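Local coordinates for protein carbohydrate kinase, FGGY (Rhodospirillum rubrum, PDB 3IFR) that probably phosphorylates D-xylulose as a xylulokinase of the FGGY carbohydrate kinase family, at residues 334-338 with 474-478. Sequence-based numbering, arbitrary orientation.
Sequences VPAGA and KAEVY
Ala336 and Gly337 form the corner of a type II beta turn, Pro335 to Ala338, that meets the N-terminal end of helix 475-496, Gly337 and Val477 bringing their CA atoms to 6.7 Å. The turn is closed by Ala338 N donating to Pro335 O at 2.9 Å, and no direct hydrogen bond joins the two segments. Gly337 sits at phi 93°, where a CB would press on the carbonyl O of Ala336 and come tight against CG2 of Val477. The Ala336 methyl points at the helix: its CB lies 3.6 Å from Tyr478 OH, set obliquely to the phenol ring. A chi1 of 50° divides the branches of Val477: CG1 packs on Ala336 CB at 4.2 Å, whereas CG2 lies against the turn's peptide, 3.8 Å from Ala336 O. This joins two elements of the C-terminal actin-like ATPase lobe of an FGGY kinase, the loop following helix 322-332 and the chain's last helix, beside helices 372-397 and 414-424. Glu381 on helix 372-397 links the turn to the last helix, its OE2 hydrogen-bonding both Gly337 N and Tyr478 OH; Arg377 NH2 also bonds that hydroxyl. A phenylalanine in place of Tyr478 would probably leave Glu381 and Arg377 without the hydroxyl they share, and Ala336 CB without its nearest contact on the helix. Lys474, its chain bent at chi2 (49°), passes CE 4.1 Å from Ala336 CB and reaches a water with NZ at 2.8 Å; the same water accepts from Ala336 N at 3.2 Å, bridging the lysine to the turn's backbone.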
ATOM      1  N   VAL A 334      31.140 -10.312  -6.347  1.00 32.65           N
ATOM      2  CA  VAL A 334      31.673  -9.182  -5.612  1.00 29.46           C
ATOM      3  C   VAL A 334      31.380  -9.401  -4.136  1.00 29.84           C
ATOM      4  O   VAL A 334      30.293  -9.825  -3.774  1.00 31.30           O
ATOM      5  CB  VAL A 334      31.004  -7.857  -6.102  1.00 28.35           C
ATOM      6  CG1 VAL A 334      31.430  -6.675  -5.254  1.00 28.44           C
ATOM      7  CG2 VAL A 334      31.309  -7.600  -7.569  1.00 27.33           C
ATOM      8  N   PRO A 335      32.353  -9.118  -3.273  1.00 28.09           N
ATOM      9  CA  PRO A 335      32.149  -9.414  -1.853  1.00 26.07           C
ATOM     10  C   PRO A 335      31.054  -8.565  -1.259  1.00 25.07           C
ATOM     11  O   PRO A 335      30.861  -7.450  -1.685  1.00 26.54           O
ATOM     12  CB  PRO A 335      33.474  -8.996  -1.201  1.00 24.67           C
ATOM     13  CG  PRO A 335      34.423  -8.771  -2.313  1.00 26.41           C
ATOM     14  CD  PRO A 335      33.657  -8.502  -3.554  1.00 26.71           C
ATOM     15  N   ALA A 336      30.360  -9.103  -0.275  1.00 27.34           N
ATOM     16  CA  ALA A 336      29.470  -8.347   0.588  1.00 24.51           C
ATOM     17  C   ALA A 336      30.125  -7.047   1.031  1.00 24.35           C
ATOM     18  O   ALA A 336      31.247  -7.074   1.492  1.00 23.82           O
ATOM     19  CB  ALA A 336      29.122  -9.187   1.818  1.00 24.20           C
ATOM     20  N   GLY A 337      29.416  -5.916   0.921  1.00 25.95           N
ATOM     21  CA  GLY A 337      29.973  -4.627   1.297  1.00 23.72           C
ATOM     22  C   GLY A 337      30.616  -3.922   0.114  1.00 25.19           C
ATOM     23  O   GLY A 337      30.969  -2.745   0.191  1.00 26.02           O
ATOM     24  N   ALA A 338      30.774  -4.650  -0.988  1.00 24.39           N
ATOM     25  CA  ALA A 338      31.302  -4.088  -2.241  1.00 25.66           C
ATOM     26  C   ALA A 338      32.622  -3.342  -2.130  1.00 26.06           C
ATOM     27  O   ALA A 338      32.861  -2.407  -2.853  1.00 26.40           O
ATOM     28  CB  ALA A 338      30.271  -3.208  -2.892  1.00 24.18           C
ATOM     29  N   LYS A 474      28.033 -13.380   7.604  1.00 30.59           N
ATOM     30  CA  LYS A 474      27.820 -12.110   6.962  1.00 25.53           C
ATOM     31  C   LYS A 474      27.252 -11.070   7.888  1.00 26.27           C
ATOM     32  O   LYS A 474      27.171  -9.944   7.543  1.00 26.78           O
ATOM     33  CB  LYS A 474      26.821 -12.305   5.854  1.00 27.33           C
ATOM     34  CG  LYS A 474      27.309 -12.184   4.495  1.00 28.67           C
ATOM     35  CD  LYS A 474      28.510 -12.952   4.240  1.00 28.13           C
ATOM     36  CE  LYS A 474      28.623 -13.173   2.798  1.00 32.51           C
ATOM     37  NZ  LYS A 474      29.963 -13.465   2.434  1.00 40.37           N
ATOM     38  N   ALA A 475      26.844 -11.442   9.077  1.00 25.51           N
ATOM     39  CA  ALA A 475      26.241 -10.484   9.964  1.00 24.28           C
ATOM     40  C   ALA A 475      27.194  -9.366  10.348  1.00 26.78           C
ATOM     41  O   ALA A 475      26.784  -8.271  10.546  1.00 26.86           O
ATOM     42  CB  ALA A 475      25.733 -11.132  11.140  1.00 19.11           C
ATOM     43  N   GLU A 476      28.467  -9.670  10.423  1.00 20.00           N
ATOM     44  CA  GLU A 476      29.459  -8.732  10.884  1.00 20.00           C
ATOM     45  C   GLU A 476      29.848  -7.680   9.840  1.00 20.00           C
ATOM     46  O   GLU A 476      30.004  -6.578  10.161  1.00 30.85           O
ATOM     47  CB  GLU A 476      30.657  -9.503  11.387  1.00 20.00           C
ATOM     48  CG  GLU A 476      31.613  -8.741  12.196  1.00 20.00           C
ATOM     49  CD  GLU A 476      32.837  -9.555  12.552  1.00 20.00           C
ATOM     50  OE1 GLU A 476      32.917  -9.975  13.719  1.00 20.00           O
ATOM     51  OE2 GLU A 476      33.694  -9.791  11.669  1.00 20.00           O
ATOM     52  N   VAL A 477      29.976  -8.040   8.595  1.00 26.88           N
ATOM     53  CA  VAL A 477      30.102  -7.075   7.539  1.00 26.69           C
ATOM     54  C   VAL A 477      28.832  -6.252   7.305  1.00 27.19           C
ATOM     55  O   VAL A 477      28.895  -5.080   7.217  1.00 27.51           O
ATOM     56  CB  VAL A 477      30.588  -7.716   6.266  1.00 26.73           C
ATOM     57  CG1 VAL A 477      29.811  -8.880   5.942  1.00 29.12           C
ATOM     58  CG2 VAL A 477      30.485  -6.798   5.191  1.00 30.86           C
ATOM     59  N   TYR A 478      27.673  -6.853   7.240  1.00 24.16           N
ATOM     60  CA  TYR A 478      26.487  -6.032   7.011  1.00 26.37           C
ATOM     61  C   TYR A 478      26.136  -5.121   8.205  1.00 26.66           C
ATOM     62  O   TYR A 478      25.608  -4.023   8.005  1.00 24.98           O
ATOM     63  CB  TYR A 478      25.291  -6.839   6.508  1.00 22.08           C
ATOM     64  CG  TYR A 478      25.423  -7.188   5.050  1.00 23.77           C
ATOM     65  CD1 TYR A 478      25.678  -6.205   4.117  1.00 24.09           C
ATOM     66  CD2 TYR A 478      25.294  -8.499   4.601  1.00 22.44           C
ATOM     67  CE1 TYR A 478      25.827  -6.502   2.769  1.00 24.21           C
ATOM     68  CE2 TYR A 478      25.424  -8.798   3.266  1.00 22.33           C
ATOM     69  CZ  TYR A 478      25.699  -7.798   2.355  1.00 22.99           C
ATOM     70  OH  TYR A 478      25.813  -8.076   1.007  1.00 26.45           O
TER
HETATM   71  O   HOH W   1      30.733 -12.243   0.016  1.00 31.40           O